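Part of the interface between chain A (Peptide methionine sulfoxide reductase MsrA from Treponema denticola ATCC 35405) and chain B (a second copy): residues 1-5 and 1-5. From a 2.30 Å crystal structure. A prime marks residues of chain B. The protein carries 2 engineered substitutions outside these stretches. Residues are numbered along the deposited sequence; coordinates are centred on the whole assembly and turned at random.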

# COMPACT_ATOMS: atom_id res chain seq x y z
N MET A 1 2.19 6.17 -4.96
CA MET A 1 2.09 5.47 -3.69
C MET A 1 1.02 4.38 -3.73
O MET A 1 0.04 4.48 -4.47
CB MET A 1 1.77 6.45 -2.55
CG MET A 1 2.99 7.08 -1.91
SD MET A 1 2.57 8.02 -0.43
CE MET A 1 1.73 6.76 0.53
N ILE A 2 1.22 3.35 -2.92
CA ILE A 2 0.23 2.29 -2.77
C ILE A 2 -0.89 2.76 -1.84
O ILE A 2 -0.63 3.23 -0.73
CB ILE A 2 0.85 0.99 -2.23
CG1 ILE A 2 2.05 0.58 -3.08
CG2 ILE A 2 -0.19 -0.12 -2.17
CD1 ILE A 2 1.72 0.33 -4.53
N LYS A 3 -2.13 2.62 -2.29
CA LYS A 3 -3.28 3.05 -1.51
C LYS A 3 -4.38 1.99 -1.56
O LYS A 3 -4.31 1.05 -2.34
CB LYS A 3 -3.81 4.39 -2.01
CG LYS A 3 -2.99 5.59 -1.54
CD LYS A 3 -3.32 6.84 -2.33
CE LYS A 3 -2.84 8.09 -1.62
NZ LYS A 3 -1.47 7.92 -1.05
N GLU A 4 -5.39 2.16 -0.71
CA GLU A 4 -6.48 1.19 -0.66
C GLU A 4 -7.84 1.85 -0.49
O GLU A 4 -7.98 2.85 0.21
CB GLU A 4 -6.23 0.18 0.47
CG GLU A 4 -6.16 0.80 1.86
CD GLU A 4 -5.74 -0.21 2.91
OE1 GLU A 4 -6.57 -0.53 3.79
OE2 GLU A 4 -4.58 -0.67 2.87
N ILE A 5 -8.83 1.28 -1.17
CA ILE A 5 -10.20 1.78 -1.13
C ILE A 5 -11.15 0.58 -1.07
O ILE A 5 -10.83 -0.50 -1.57
CB ILE A 5 -10.51 2.67 -2.35
CG1 ILE A 5 -11.88 3.34 -2.22
CG2 ILE A 5 -10.41 1.87 -3.65
CD1 ILE A 5 -11.96 4.36 -1.11
N MET B 1 -3.03 -0.75 7.63
CA MET B 1 -2.91 -0.09 6.34
C MET B 1 -1.66 -0.53 5.59
O MET B 1 -0.66 -0.89 6.20
CB MET B 1 -2.91 1.43 6.51
CG MET B 1 -4.29 2.06 6.52
SD MET B 1 -4.18 3.86 6.47
CE MET B 1 -3.25 4.11 4.96
N ILE B 2 -1.72 -0.50 4.26
CA ILE B 2 -0.55 -0.76 3.45
C ILE B 2 0.32 0.49 3.40
O ILE B 2 -0.17 1.58 3.11
CB ILE B 2 -0.92 -1.18 2.01
CG1 ILE B 2 -1.86 -2.39 2.04
CG2 ILE B 2 0.33 -1.52 1.22
CD1 ILE B 2 -1.26 -3.61 2.72
N LYS B 3 1.60 0.33 3.70
CA LYS B 3 2.53 1.45 3.72
C LYS B 3 3.83 1.09 3.02
O LYS B 3 4.08 -0.07 2.71
CB LYS B 3 2.80 1.91 5.15
CG LYS B 3 1.70 2.76 5.76
CD LYS B 3 1.85 2.87 7.27
CE LYS B 3 1.01 4.02 7.82
NZ LYS B 3 -0.34 4.06 7.21
N GLU B 4 4.67 2.10 2.77
CA GLU B 4 5.93 1.86 2.09
C GLU B 4 7.06 2.70 2.67
O GLU B 4 6.87 3.86 3.05
CB GLU B 4 5.79 2.13 0.59
CG GLU B 4 5.39 3.54 0.23
CD GLU B 4 5.10 3.70 -1.25
OE1 GLU B 4 4.10 3.13 -1.73
OE2 GLU B 4 5.87 4.41 -1.94
N ILE B 5 8.24 2.10 2.75
CA ILE B 5 9.43 2.76 3.27
C ILE B 5 10.63 2.36 2.41
O ILE B 5 10.66 1.27 1.84
CB ILE B 5 9.67 2.39 4.76
CG1 ILE B 5 10.81 3.22 5.36
CG2 ILE B 5 9.93 0.90 4.92
CD1 ILE B 5 10.48 4.70 5.49

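Residues 2-5 form a strand in each chain, and the two strands run antiparallel, their N-to-C directions 173° apart. Their axes approach no closer than 6.7 Å; Ile2 CA lies 6.9 Å from Lys3′ CA, and Lys3 CA 6.8 Å from Ile2′ CA. That spacing is too wide for the direct backbone-to-backbone ladder of a β-sheet, and no main-chain N–O pair closes the gap; side chains do so instead.

The alternation of an extended chain decides which side chains take part. In both copies the CA-to-CB bonds of Ile2 and Glu4 point toward the partner stretch, whereas that of Lys3 points away, and the lysine side chain makes no contact with the other stretch.

The polar contacts are two hydrogen bonds from backbone amide to carboxylate. Ile2 N donates to Glu4′ OE1 at 3.1 Å with an N-H...O angle of 167°, and Ile2′ N donates to Glu4 OE2 at 3.2 Å with an angle of 158°. Both angles are near linear, as expected when an amide hydrogen is directed at a carboxylate oxygen. The exchange is reciprocal: each chain supplies one amide and one acceptor. The different oxygen names reflect labelling of a chemically equivalent pair, since chi3 is -113° in Glu4 and 67° in Glu4′, a difference of 180°. The remaining carboxylate oxygen of each glutamate, Glu4 OE1 and Glu4′ OE2, is hydrogen-bonded elsewhere in the structure.

Between these bonds the isoleucines meet, with Ile2 CG2 and Ile2′ CG2 3.7 Å apart, a van der Waals contact between methyl groups of two buried residues. Met1 flanks the carboxylate, its CA 3.7 Å from Glu4′ OE1; the corresponding distance from Met1′ CA to Glu4 OE2 is 3.9 Å. Together the stretches bury 316 Å², counting both sides.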